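PDB 2ECE: selenium-binding protein from Sulfolobus tokodaii, which is of unknown function but, as a beta-propeller of the selenium-binding protein family, may bind selenium. Local coordinates for residues E94-I99 against I110-P115; E181-D186 against K237-H242; D325-L330 against D453-S458; G416-L421 against K433-D438. One frame throughout, in Å; residues are numbered along the deposited sequence.

How the interactions relate
All four contacts belong to one beta-propeller chain. Interactions 1 and 4 each hold neighbouring strands together within a single four-stranded sheet. Interaction 2 ties the loop after strand 176-179 to the outermost strand 239-245 of the next sheet, so it joins neighbouring sheets. Interactions 2 and 4 lie on opposite sides of the chain centre, their own centres about 42 Å apart. Interaction 3 is the most central, about 9 Å from the chain centre, and brings the C-terminal loop 453-458 to the middle of the propeller. It touches interaction 1 through an Arg95–Asp457 salt bridge. Along the chain, interactions 1 and 2 come first, and interaction 4 is nested inside the loop that interaction 3 closes.

Interaction 1: residues E94-I99 against I110-P115; sequences ERRFLI and IIDTKP
Strands 97-101 and 108-112 form a beta hairpin, the two middle strands of one propeller sheet, and this contact lies at the open end of the hairpin. The packed part begins with the strand pairing. Leu98 and Ile111 form an antiparallel hydrogen-bonded pair, with Leu98 N to Ile111 O at 2.8 Å and a nearly straight return bond from Ile111 N to Leu98 O (175°). Their side chains lie on the same sheet face, where Leu98 CG also meets the methyl of Thr113. Ile99 and Ile110 share the other face with Phe97. They lie side by side and touch at CD1 to CD1, 3.7 Å. Phe174 meets the Phe97 ring edge-to-face. On its own chain, Arg96 CG sits over the centre of one face of that ring.

Buried Asp112 belongs to the tight part too. The extended Arg96 chain grips it side-on. NE meets OD1 in the guanidinium plane, and NH2 uses the syn lone pair of OD2. Asp112 OD1 also accepts from Lys114 N, an Asx turn, so two donors hold this oxygen.

The loose side is the outer end of Arg96, with Glu94 and Lys114. Arg96 NH1 reaches Glu94 OE2 only weakly. The methylenes of exposed Lys114 cross the Arg96 chain obliquely. Back on the tight side, Arg96 O is gripped twice by buried Thr113, by N at 3.0 Å and by OG1 at 2.6 Å.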
loop_
_atom_site.group_PDB
_atom_site.type_symbol
_atom_site.label_atom_id
_atom_site.label_comp_id
_atom_site.label_asym_id
_atom_site.label_seq_id
_atom_site.Cartn_x
_atom_site.Cartn_y
_atom_site.Cartn_z
ATOM N N GLU A 94 15.548 12.594 10.657
ATOM C CA GLU A 94 15.180 11.519 11.566
ATOM C C GLU A 94 13.776 11.027 11.244
ATOM O O GLU A 94 12.986 11.762 10.656
ATOM C CB GLU A 94 15.249 12.024 13.017
ATOM C CG GLU A 94 14.342 13.217 13.315
ATOM C CD GLU A 94 14.521 13.771 14.726
ATOM O OE1 GLU A 94 14.987 13.022 15.613
ATOM O OE2 GLU A 94 14.182 14.951 14.953
ATOM N N ARG A 95 13.472 9.779 11.602
ATOM C CA ARG A 95 12.137 9.236 11.359
ATOM C C ARG A 95 11.261 9.941 12.381
ATOM O O ARG A 95 11.124 9.487 13.521
ATOM C CB ARG A 95 12.104 7.728 11.610
ATOM C CG ARG A 95 10.809 7.062 11.179
ATOM C CD ARG A 95 10.669 5.684 11.802
ATOM N NE ARG A 95 11.733 4.755 11.422
ATOM C CZ ARG A 95 11.760 4.052 10.294
ATOM N NH1 ARG A 95 10.779 4.164 9.404
ATOM N NH2 ARG A 95 12.764 3.215 10.064
ATOM N N ARG A 96 10.657 11.048 11.967
ATOM C CA ARG A 96 9.859 11.836 12.886
ATOM C C ARG A 96 8.457 12.204 12.424
ATOM O O ARG A 96 7.516 12.200 13.219
ATOM C CB ARG A 96 10.632 13.114 13.222
ATOM C CG ARG A 96 9.868 14.101 14.055
ATOM C CD ARG A 96 10.771 15.205 14.549
ATOM N NE ARG A 96 10.033 16.086 15.445
ATOM C CZ ARG A 96 10.573 17.088 16.126
ATOM N NH1 ARG A 96 11.871 17.347 16.019
ATOM N NH2 ARG A 96 9.813 17.822 16.928
ATOM N N PHE A 97 8.312 12.512 11.142
ATOM C CA PHE A 97 7.016 12.930 10.632
ATOM C C PHE A 97 6.296 11.962 9.718
ATOM O O PHE A 97 6.908 11.320 8.863
ATOM C CB PHE A 97 7.162 14.252 9.881
ATOM C CG PHE A 97 7.927 15.299 10.635
ATOM C CD1 PHE A 97 9.309 15.386 10.523
ATOM C CD2 PHE A 97 7.259 16.206 11.452
ATOM C CE1 PHE A 97 10.019 16.364 11.215
ATOM C CE2 PHE A 97 7.958 17.187 12.150
ATOM C CZ PHE A 97 9.342 17.266 12.029
ATOM N N LEU A 98 4.985 11.866 9.903
ATOM C CA LEU A 98 4.170 11.042 9.028
ATOM C C LEU A 98 3.781 12.019 7.921
ATOM O O LEU A 98 3.348 13.142 8.202
ATOM C CB LEU A 98 2.906 10.539 9.739
ATOM C CG LEU A 98 3.085 9.525 10.876
ATOM C CD1 LEU A 98 1.712 9.182 11.466
ATOM C CD2 LEU A 98 3.766 8.265 10.345
ATOM N N ILE A 99 3.969 11.597 6.674
ATOM C CA ILE A 99 3.637 12.393 5.494
ATOM C C ILE A 99 2.328 11.763 5.017
ATOM O O ILE A 99 2.331 10.657 4.471
ATOM C CB ILE A 99 4.734 12.234 4.414
ATOM C CG1 ILE A 99 6.107 12.521 5.025
ATOM C CG2 ILE A 99 4.486 13.180 3.253
ATOM C CD1 ILE A 99 6.253 13.926 5.570
ATOM N N ILE A 110 1.734 17.105 7.374
ATOM C CA ILE A 110 3.023 16.730 7.942
ATOM C C ILE A 110 2.678 16.581 9.419
ATOM O O ILE A 110 2.372 17.571 10.095
ATOM C CB ILE A 110 4.075 17.847 7.772
ATOM C CG1 ILE A 110 4.146 18.290 6.304
ATOM C CG2 ILE A 110 5.438 17.343 8.229
ATOM C CD1 ILE A 110 4.519 17.183 5.333
ATOM N N ILE A 111 2.710 15.345 9.911
ATOM C CA ILE A 111 2.347 15.058 11.294
ATOM C C ILE A 111 3.538 14.611 12.139
ATOM O O ILE A 111 4.144 13.569 11.892
ATOM C CB ILE A 111 1.219 13.995 11.323
ATOM C CG1 ILE A 111 0.035 14.504 10.496
ATOM C CG2 ILE A 111 0.776 13.718 12.758
ATOM C CD1 ILE A 111 -1.082 13.502 10.309
ATOM N N ASP A 112 3.857 15.421 13.146
ATOM C CA ASP A 112 4.982 15.185 14.047
ATOM C C ASP A 112 4.653 14.132 15.110
ATOM O O ASP A 112 3.657 14.253 15.819
ATOM C CB ASP A 112 5.351 16.507 14.730
ATOM C CG ASP A 112 6.729 16.481 15.372
ATOM O OD1 ASP A 112 7.337 15.393 15.468
ATOM O OD2 ASP A 112 7.205 17.560 15.787
ATOM N N THR A 113 5.492 13.108 15.223
ATOM C CA THR A 113 5.272 12.059 16.215
ATOM C C THR A 113 6.115 12.258 17.480
ATOM O O THR A 113 6.123 11.400 18.371
ATOM C CB THR A 113 5.588 10.667 15.644
ATOM O OG1 THR A 113 6.959 10.615 15.229
ATOM C CG2 THR A 113 4.677 10.358 14.465
ATOM N N LYS A 114 6.827 13.381 17.556
ATOM C CA LYS A 114 7.650 13.682 18.722
ATOM C C LYS A 114 7.143 14.956 19.401
ATOM O O LYS A 114 6.595 15.841 18.743
ATOM C CB LYS A 114 9.124 13.854 18.314
ATOM C CG LYS A 114 9.768 12.569 17.789
ATOM C CD LYS A 114 11.252 12.744 17.503
ATOM C CE LYS A 114 11.844 11.503 16.825
ATOM N NZ LYS A 114 11.705 10.269 17.653
ATOM N N PRO A 115 7.345 15.074 20.726
ATOM C CA PRO A 115 8.021 14.117 21.604
ATOM C C PRO A 115 7.159 12.959 22.118
ATOM O O PRO A 115 7.679 12.051 22.769
ATOM C CB PRO A 115 8.508 15.003 22.740
ATOM C CG PRO A 115 7.358 15.934 22.904
ATOM C CD PRO A 115 7.037 16.314 21.465
#

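Interaction 2: residues E181-D186 against K237-H242; sequences EIDRGD and KRKRIH
Arg240 and Asp186 meet with their flat groups almost perpendicular, the carboxylate and guanidinium planes 84° apart. The Arg240 chain bends at chi2 (-72°) and chi3 (-58°), which turns the guanidinium end-on to Asp186. NH1 and NH2 of Arg240 each hold Asp186 OD2 at 2.9 Å. This oxygen also takes a salt bridge from Arg229, while Arg240 NH1 has a second partner in His231. An alanine in place of Arg240 would remove both bonds to Asp186 OD2 and would probably leave Asp186 held less firmly.

The contact joins two neighbouring sheets of the propeller: the loop after strand 176-179 lies against the start of outermost strand 239-245. A single backbone bridge pairs Asp183 with Lys239. Arg240 N points almost along the C=O axis of Asp183, 2.9 Å from its O. Arg238 O accepts from both Ile182 N and Asp183 N.

Ile182 crosses Arg238 obliquely, its CG1 over one guanidinium face and 3.6 Å from Arg238 NE. The polar end of Arg238 bonds to the carbonyls of Trp180 and Lys179. Asp183 OD1 accepts from Gly185 N through its anti lone pair, an Asx turn. A water links Arg240 O, at 2.7 Å, to Asp183 OD1 more weakly.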
loop_
_atom_site.group_PDB
_atom_site.type_symbol
_atom_site.label_atom_id
_atom_site.label_comp_id
_atom_site.label_asym_id
_atom_site.label_seq_id
_atom_site.Cartn_x
_atom_site.Cartn_y
_atom_site.Cartn_z
ATOM N N GLU A 181 10.049 13.109 -12.837
ATOM C CA GLU A 181 10.361 12.704 -14.207
ATOM C C GLU A 181 11.026 13.765 -15.072
ATOM O O GLU A 181 10.566 14.906 -15.139
ATOM C CB GLU A 181 9.095 12.238 -14.940
ATOM C CG GLU A 181 8.318 11.099 -14.285
ATOM C CD GLU A 181 7.428 11.581 -13.156
ATOM O OE1 GLU A 181 7.310 12.815 -12.975
ATOM O OE2 GLU A 181 6.840 10.733 -12.456
ATOM N N ILE A 182 12.103 13.368 -15.742
ATOM C CA ILE A 182 12.808 14.252 -16.663
ATOM C C ILE A 182 12.451 13.763 -18.071
ATOM O O ILE A 182 12.209 14.563 -18.975
ATOM C CB ILE A 182 14.346 14.200 -16.448
ATOM C CG1 ILE A 182 14.725 14.997 -15.194
ATOM C CG2 ILE A 182 15.073 14.796 -17.657
ATOM C CD1 ILE A 182 14.406 16.487 -15.302
ATOM N N ASP A 183 12.393 12.442 -18.233
ATOM C CA ASP A 183 12.055 11.814 -19.514
ATOM C C ASP A 183 11.193 10.587 -19.226
ATOM O O ASP A 183 11.716 9.521 -18.910
ATOM C CB ASP A 183 13.330 11.380 -20.249
ATOM C CG ASP A 183 13.038 10.737 -21.597
ATOM O OD1 ASP A 183 11.865 10.396 -21.865
ATOM O OD2 ASP A 183 13.987 10.564 -22.390
ATOM N N ARG A 184 9.877 10.734 -19.363
ATOM C CA ARG A 184 8.946 9.643 -19.060
ATOM C C ARG A 184 8.635 8.683 -20.203
ATOM O O ARG A 184 7.836 7.767 -20.029
ATOM C CB ARG A 184 7.624 10.217 -18.538
ATOM C CG ARG A 184 6.765 10.920 -19.590
ATOM C CD ARG A 184 5.851 11.938 -18.920
ATOM N NE ARG A 184 5.310 11.383 -17.695
ATOM C CZ ARG A 184 5.013 12.083 -16.607
ATOM N NH1 ARG A 184 5.195 13.400 -16.567
ATOM N NH2 ARG A 184 4.561 11.445 -15.541
ATOM N N GLY A 185 9.251 8.886 -21.364
ATOM C CA GLY A 185 8.963 8.004 -22.481
ATOM C C GLY A 185 7.461 8.001 -22.707
ATOM O O GLY A 185 6.845 9.065 -22.721
ATOM N N ASP A 186 6.857 6.828 -22.867
ATOM C CA ASP A 186 5.420 6.789 -23.078
ATOM C C ASP A 186 4.623 6.409 -21.835
ATOM O O ASP A 186 3.472 5.985 -21.927
ATOM C CB ASP A 186 5.062 5.868 -24.253
ATOM C CG ASP A 186 5.293 4.397 -23.960
ATOM O OD1 ASP A 186 4.900 3.576 -24.818
ATOM O OD2 ASP A 186 5.857 4.053 -22.897
ATOM N N LYS A 237 19.140 9.424 -13.425
ATOM C CA LYS A 237 18.857 10.280 -14.567
ATOM C C LYS A 237 17.377 10.625 -14.686
ATOM O O LYS A 237 16.994 11.419 -15.545
ATOM C CB LYS A 237 19.343 9.626 -15.863
ATOM C CG LYS A 237 20.867 9.513 -15.999
ATOM C CD LYS A 237 21.544 10.881 -16.029
ATOM C CE LYS A 237 22.929 10.814 -16.668
ATOM N NZ LYS A 237 22.857 10.718 -18.158
ATOM N N ARG A 238 16.548 10.024 -13.829
ATOM C CA ARG A 238 15.112 10.304 -13.822
ATOM C C ARG A 238 14.512 10.077 -15.206
ATOM O O ARG A 238 13.704 10.868 -15.691
ATOM C CB ARG A 238 14.897 11.750 -13.355
ATOM C CG ARG A 238 15.507 11.997 -11.965
ATOM C CD ARG A 238 15.808 13.461 -11.694
ATOM N NE ARG A 238 14.618 14.304 -11.625
ATOM C CZ ARG A 238 14.663 15.629 -11.503
ATOM N NH1 ARG A 238 15.838 16.244 -11.437
ATOM N NH2 ARG A 238 13.543 16.340 -11.451
ATOM N N LYS A 239 14.892 8.954 -15.810
ATOM C CA LYS A 239 14.462 8.601 -17.154
ATOM C C LYS A 239 13.876 7.184 -17.222
ATOM O O LYS A 239 14.400 6.254 -16.612
ATOM C CB LYS A 239 15.676 8.756 -18.084
ATOM C CG LYS A 239 15.545 8.217 -19.496
ATOM C CD LYS A 239 16.639 8.805 -20.400
ATOM C CE LYS A 239 18.057 8.593 -19.846
ATOM N NZ LYS A 239 18.678 9.832 -19.269
ATOM N N ARG A 240 12.775 7.033 -17.952
ATOM C CA ARG A 240 12.128 5.733 -18.106
ATOM C C ARG A 240 12.962 4.947 -19.124
ATOM O O ARG A 240 13.110 5.374 -20.266
ATOM C CB ARG A 240 10.693 5.931 -18.615
ATOM C CG ARG A 240 9.695 4.823 -18.223
ATOM C CD ARG A 240 9.943 3.538 -18.995
ATOM N NE ARG A 240 9.856 3.765 -20.436
ATOM C CZ ARG A 240 8.723 3.790 -21.135
ATOM N NH1 ARG A 240 7.558 3.594 -20.535
ATOM N NH2 ARG A 240 8.757 4.022 -22.446
ATOM N N ILE A 241 13.511 3.806 -18.721
ATOM C CA ILE A 241 14.347 3.042 -19.643
ATOM C C ILE A 241 13.689 1.837 -20.302
ATOM O O ILE A 241 14.100 1.428 -21.386
ATOM C CB ILE A 241 15.643 2.560 -18.962
ATOM C CG1 ILE A 241 15.300 1.739 -17.722
ATOM C CG2 ILE A 241 16.520 3.758 -18.603
ATOM C CD1 ILE A 241 16.413 0.802 -17.281
ATOM N N HIS A 242 12.677 1.267 -19.662
ATOM C CA HIS A 242 12.000 0.104 -20.226
ATOM C C HIS A 242 10.659 -0.111 -19.535
ATOM O O HIS A 242 10.401 0.456 -18.474
ATOM C CB HIS A 242 12.895 -1.140 -20.067
ATOM C CG HIS A 242 12.390 -2.358 -20.778
ATOM N ND1 HIS A 242 12.083 -2.365 -22.123
ATOM C CD2 HIS A 242 12.168 -3.620 -20.336
ATOM C CE1 HIS A 242 11.694 -3.578 -22.478
ATOM N NE2 HIS A 242 11.736 -4.357 -21.412
HETATM O O HOH W 1 12.481 7.486 -21.893
#

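Interaction 3: residues D325-L330 against D453-S458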
loop_
_atom_site.group_PDB
_atom_site.type_symbol
_atom_site.label_atom_id
_atom_site.label_comp_id
_atom_site.label_asym_id
_atom_site.label_seq_id
_atom_site.Cartn_x
_atom_site.Cartn_y
_atom_site.Cartn_z
ATOM N N ASP A 325 -3.547 -6.026 -2.534
ATOM C CA ASP A 325 -2.305 -5.674 -1.855
ATOM C C ASP A 325 -1.391 -6.881 -1.645
ATOM O O ASP A 325 -1.855 -8.023 -1.555
ATOM C CB ASP A 325 -2.593 -5.017 -0.495
ATOM C CG ASP A 325 -1.345 -4.389 0.126
ATOM O OD1 ASP A 325 -0.621 -3.691 -0.605
ATOM O OD2 ASP A 325 -1.089 -4.574 1.337
ATOM N N ILE A 326 -0.088 -6.612 -1.590
ATOM C CA ILE A 326 0.920 -7.642 -1.349
ATOM C C ILE A 326 1.988 -7.027 -0.451
ATOM O O ILE A 326 2.168 -5.803 -0.434
ATOM C CB ILE A 326 1.604 -8.139 -2.653
ATOM C CG1 ILE A 326 2.166 -6.955 -3.443
ATOM C CG2 ILE A 326 0.625 -8.947 -3.479
ATOM C CD1 ILE A 326 3.143 -7.353 -4.543
ATOM N N ASP A 327 2.690 -7.873 0.293
ATOM C CA ASP A 327 3.734 -7.393 1.184
ATOM C C ASP A 327 4.683 -8.559 1.457
ATOM O O ASP A 327 4.243 -9.694 1.603
ATOM C CB ASP A 327 3.104 -6.881 2.479
ATOM C CG ASP A 327 3.913 -5.775 3.129
ATOM O OD1 ASP A 327 4.768 -5.174 2.445
ATOM O OD2 ASP A 327 3.682 -5.492 4.322
ATOM N N ILE A 328 5.978 -8.269 1.518
ATOM C CA ILE A 328 6.995 -9.295 1.739
ATOM C C ILE A 328 7.661 -9.153 3.104
ATOM O O ILE A 328 7.993 -8.041 3.530
ATOM C CB ILE A 328 8.098 -9.201 0.658
ATOM C CG1 ILE A 328 7.471 -9.267 -0.736
ATOM C CG2 ILE A 328 9.119 -10.313 0.851
ATOM C CD1 ILE A 328 8.449 -8.953 -1.849
ATOM N N SER A 329 7.868 -10.270 3.797
ATOM C CA SER A 329 8.529 -10.210 5.103
ATOM C C SER A 329 9.979 -9.775 4.890
ATOM O O SER A 329 10.539 -9.995 3.819
ATOM C CB SER A 329 8.479 -11.575 5.802
ATOM O OG SER A 329 8.990 -12.602 4.973
ATOM N N LEU A 330 10.585 -9.155 5.903
ATOM C CA LEU A 330 11.963 -8.667 5.792
ATOM C C LEU A 330 13.025 -9.684 5.364
ATOM O O LEU A 330 14.007 -9.313 4.730
ATOM C CB LEU A 330 12.400 -8.018 7.108
ATOM C CG LEU A 330 12.090 -6.530 7.300
ATOM C CD1 LEU A 330 12.874 -5.717 6.289
ATOM C CD2 LEU A 330 10.596 -6.282 7.138
ATOM N N ASP A 453 8.288 -0.816 9.274
ATOM C CA ASP A 453 7.683 -2.104 8.983
ATOM C C ASP A 453 8.196 -2.647 7.656
ATOM O O ASP A 453 9.183 -2.149 7.111
ATOM C CB ASP A 453 6.152 -1.983 8.961
ATOM C CG ASP A 453 5.674 -0.811 8.127
ATOM O OD1 ASP A 453 5.993 -0.782 6.927
ATOM O OD2 ASP A 453 4.986 0.083 8.675
ATOM N N ALA A 454 7.519 -3.662 7.132
ATOM C CA ALA A 454 7.931 -4.303 5.890
ATOM C C ALA A 454 7.703 -3.536 4.582
ATOM O O ALA A 454 8.175 -3.979 3.530
ATOM C CB ALA A 454 7.279 -5.677 5.794
ATOM N N SER A 455 6.992 -2.411 4.618
ATOM C CA SER A 455 6.755 -1.661 3.383
ATOM C C SER A 455 7.082 -0.181 3.523
ATOM O O SER A 455 6.846 0.605 2.605
ATOM C CB SER A 455 5.297 -1.811 2.929
ATOM O OG SER A 455 4.426 -0.991 3.692
ATOM N N SER A 456 7.646 0.191 4.662
ATOM C CA SER A 456 7.977 1.584 4.926
ATOM C C SER A 456 9.427 1.958 4.644
ATOM O O SER A 456 9.717 3.121 4.368
ATOM C CB SER A 456 7.679 1.915 6.386
ATOM O OG SER A 456 8.579 1.227 7.239
ATOM N N ASP A 457 10.327 0.974 4.720
ATOM C CA ASP A 457 11.760 1.201 4.533
ATOM C C ASP A 457 12.422 0.389 3.429
ATOM O O ASP A 457 12.015 -0.730 3.134
ATOM C CB ASP A 457 12.519 0.870 5.825
ATOM C CG ASP A 457 12.219 1.822 6.954
ATOM O OD1 ASP A 457 11.027 2.097 7.204
ATOM O OD2 ASP A 457 13.182 2.280 7.602
ATOM N N SER A 458 13.454 0.968 2.827
ATOM C CA SER A 458 14.245 0.270 1.819
ATOM C C SER A 458 15.660 0.371 2.391
ATOM O O SER A 458 15.961 1.295 3.144
ATOM C CB SER A 458 14.139 0.933 0.438
ATOM O OG SER A 458 14.494 2.299 0.483
HETATM O O HOH W 2 7.461 -5.697 1.105
#
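Near the middle of the propeller, inner strand 326-328 and the turn that follows it meet the C-terminal loop 453-458. No direct hydrogen bond joins the two segments. Ala454 is the centre of the contact. Its CB points toward the other segment and lies 3.4 Å from Ile328 O and 3.6 Å from Leu330 CD2. The same leucine methyl also touches Ala454 CA. Asp327 comes from the strand with CG anti to the backbone N (chi1 -151°). Its OD1 rests 3.4 Å from Ser455 CB, and its OD2 lies near the Ala454 methyl.

One water bridges the segments. It accepts from Ile328 N at 3.0 Å. It also lies within donating distance of Asp327 OD1 and Ala454 O, but more acceptors surround it than it has protons. All the residues that touch here are buried.

The next shell fixes the two sides. Asp327 pairs by backbone with Tyr336 of the adjacent strand, and Ile328 O accepts from His260. Ala454 bonds by backbone to Ile388, so the loop is tied to inner strand 386-388 of the next sheet. Ser455 OG is hydrogen-bonded to Glu387 and Arg448, and Arg448 also forms a salt bridge with Asp453 OD1.

The loop is also braced from within. Asp453 OD1 accepts from Ser455 N with its anti lone pair, an Asx turn. Asp453 N points almost straight at Ser456 OG (171°), and that hydroxyl donates to Asp457 OD1, 2.6 Å from Ser456 OG.

Interaction 4: residues G416-L421 against K433-D438; sequences GWMVKL and KEFFVD
The Phe435 side chain starts with CG anti to the backbone N (chi1 -173°), which directs the ring across to segment 416-421. CB comes first, beside CB and CE of Lys420. CG and CD1 then press on the Lys420 chain, with CD1 3.5 Å from Lys420 CB. CE1 lies near Met418 O and CG. At the tip, CZ meets Met418 CE at 4.0 Å, the methyl lying at the ring edge. That methyl is placed by a bend at chi3 of Met418 (65°) and also touches Val437 CG2. An alanine in place of Phe435 would remove the ring, and Lys420 CB and the Met418 methyl would probably be less well fixed.

Met418 and Val437 form the antiparallel hydrogen-bonded pair, with Met418 N to Val437 O at 2.9 Å. On the other face the Phe436 ring meets Trp417 CB through CZ and Val419 CG2 at its edge. A water accepts from Lys420 N and lies within donating distance of Phe435 O.

These strands form the hairpin 417-423 and 429-438 of one propeller sheet. Val48 of strand 44-49, in the adjacent sheet, packs on Met418, Phe435 and Val437. Strand 394-398 borders 417-423 on its other edge.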
loop_
_atom_site.group_PDB
_atom_site.type_symbol
_atom_site.label_atom_id
_atom_site.label_comp_id
_atom_site.label_asym_id
_atom_site.label_seq_id
_atom_site.Cartn_x
_atom_site.Cartn_y
_atom_site.Cartn_z
ATOM N N GLY A 416 -14.796 0.027 8.894
ATOM C CA GLY A 416 -13.425 -0.357 9.168
ATOM C C GLY A 416 -13.088 -1.163 10.404
ATOM O O GLY A 416 -13.690 -1.011 11.474
ATOM N N TRP A 417 -12.108 -2.043 10.229
ATOM C CA TRP A 417 -11.584 -2.863 11.307
ATOM C C TRP A 417 -10.108 -3.104 11.056
ATOM O O TRP A 417 -9.583 -2.792 9.979
ATOM C CB TRP A 417 -12.315 -4.224 11.441
ATOM C CG TRP A 417 -12.614 -5.025 10.172
ATOM C CD1 TRP A 417 -13.846 -5.206 9.602
ATOM C CD2 TRP A 417 -11.696 -5.811 9.384
ATOM N NE1 TRP A 417 -13.757 -6.053 8.528
ATOM C CE2 TRP A 417 -12.453 -6.441 8.369
ATOM C CE3 TRP A 417 -10.314 -6.048 9.442
ATOM C CZ2 TRP A 417 -11.876 -7.291 7.416
ATOM C CZ3 TRP A 417 -9.736 -6.898 8.491
ATOM C CH2 TRP A 417 -10.521 -7.508 7.493
ATOM N N MET A 418 -9.429 -3.619 12.072
ATOM C CA MET A 418 -8.029 -3.970 11.937
ATOM C C MET A 418 -7.867 -5.289 12.654
ATOM O O MET A 418 -8.196 -5.423 13.833
ATOM C CB MET A 418 -7.094 -2.935 12.551
ATOM C CG MET A 418 -5.644 -3.405 12.471
ATOM S SD MET A 418 -4.390 -2.134 12.537
ATOM C CE MET A 418 -4.663 -1.529 14.157
ATOM N N VAL A 419 -7.381 -6.266 11.909
ATOM C CA VAL A 419 -7.185 -7.601 12.429
ATOM C C VAL A 419 -5.703 -7.920 12.506
ATOM O O VAL A 419 -4.908 -7.417 11.701
ATOM C CB VAL A 419 -7.893 -8.618 11.510
ATOM C CG1 VAL A 419 -7.282 -10.000 11.665
ATOM C CG2 VAL A 419 -9.382 -8.651 11.839
ATOM N N LYS A 420 -5.332 -8.739 13.486
ATOM C CA LYS A 420 -3.947 -9.148 13.629
ATOM C C LYS A 420 -3.843 -10.639 13.357
ATOM O O LYS A 420 -4.665 -11.430 13.825
ATOM C CB LYS A 420 -3.399 -8.846 15.026
ATOM C CG LYS A 420 -1.956 -9.323 15.175
ATOM C CD LYS A 420 -1.228 -8.747 16.387
ATOM C CE LYS A 420 -1.509 -9.510 17.673
ATOM N NZ LYS A 420 -0.555 -9.112 18.759
ATOM N N LEU A 421 -2.835 -11.007 12.578
ATOM C CA LEU A 421 -2.588 -12.397 12.238
ATOM C C LEU A 421 -1.239 -12.761 12.835
ATOM O O LEU A 421 -0.347 -11.922 12.923
ATOM C CB LEU A 421 -2.528 -12.575 10.720
ATOM C CG LEU A 421 -3.716 -12.097 9.882
ATOM C CD1 LEU A 421 -3.449 -12.397 8.414
ATOM C CD2 LEU A 421 -4.987 -12.798 10.346
ATOM N N LYS A 433 -7.030 -14.168 18.020
ATOM C CA LYS A 433 -8.383 -14.059 18.553
ATOM C C LYS A 433 -8.589 -12.832 19.438
ATOM O O LYS A 433 -9.616 -12.160 19.348
ATOM C CB LYS A 433 -8.728 -15.325 19.351
ATOM C CG LYS A 433 -10.137 -15.339 19.930
ATOM C CD LYS A 433 -10.248 -16.345 21.069
ATOM C CE LYS A 433 -11.641 -16.344 21.688
ATOM N NZ LYS A 433 -12.034 -14.998 22.206
ATOM N N GLU A 434 -7.605 -12.536 20.279
ATOM C CA GLU A 434 -7.689 -11.420 21.214
ATOM C C GLU A 434 -7.656 -10.010 20.621
ATOM O O GLU A 434 -8.419 -9.138 21.046
ATOM C CB GLU A 434 -6.581 -11.544 22.263
ATOM C CG GLU A 434 -6.339 -12.974 22.741
ATOM C CD GLU A 434 -5.401 -13.747 21.824
ATOM O OE1 GLU A 434 -4.184 -13.449 21.821
ATOM O OE2 GLU A 434 -5.879 -14.649 21.100
ATOM N N PHE A 435 -6.781 -9.781 19.644
ATOM C CA PHE A 435 -6.647 -8.456 19.037
ATOM C C PHE A 435 -7.744 -8.073 18.045
ATOM O O PHE A 435 -8.115 -8.863 17.177
ATOM C CB PHE A 435 -5.278 -8.333 18.349
ATOM C CG PHE A 435 -4.976 -6.951 17.842
ATOM C CD1 PHE A 435 -5.447 -6.526 16.601
ATOM C CD2 PHE A 435 -4.252 -6.058 18.626
ATOM C CE1 PHE A 435 -5.198 -5.221 16.147
ATOM C CE2 PHE A 435 -3.999 -4.754 18.186
ATOM C CZ PHE A 435 -4.473 -4.336 16.945
ATOM N N PHE A 436 -8.256 -6.852 18.180
ATOM C CA PHE A 436 -9.280 -6.355 17.269
ATOM C C PHE A 436 -9.590 -4.887 17.484
ATOM O O PHE A 436 -9.755 -4.431 18.614
ATOM C CB PHE A 436 -10.585 -7.150 17.402
ATOM C CG PHE A 436 -11.563 -6.892 16.280
ATOM C CD1 PHE A 436 -12.657 -6.047 16.455
ATOM C CD2 PHE A 436 -11.363 -7.474 15.040
ATOM C CE1 PHE A 436 -13.533 -5.790 15.402
ATOM C CE2 PHE A 436 -12.229 -7.226 13.980
ATOM C CZ PHE A 436 -13.316 -6.384 14.158
ATOM N N VAL A 437 -9.651 -4.149 16.383
ATOM C CA VAL A 437 -9.995 -2.746 16.431
ATOM C C VAL A 437 -11.166 -2.575 15.481
ATOM O O VAL A 437 -11.116 -3.003 14.321
ATOM C CB VAL A 437 -8.839 -1.839 15.960
ATOM C CG1 VAL A 437 -9.238 -0.379 16.105
ATOM C CG2 VAL A 437 -7.585 -2.134 16.766
ATOM N N ASP A 438 -12.232 -1.986 16.000
ATOM C CA ASP A 438 -13.428 -1.705 15.228
ATOM C C ASP A 438 -13.442 -0.181 15.138
ATOM O O ASP A 438 -13.501 0.507 16.153
ATOM C CB ASP A 438 -14.654 -2.252 15.970
ATOM C CG ASP A 438 -15.914 -1.465 15.687
ATOM O OD1 ASP A 438 -16.090 -0.989 14.544
ATOM O OD2 ASP A 438 -16.738 -1.338 16.617
HETATM O O HOH W 3 -15.931 -2.897 11.739
HETATM O O HOH W 4 -7.415 -10.045 15.176
#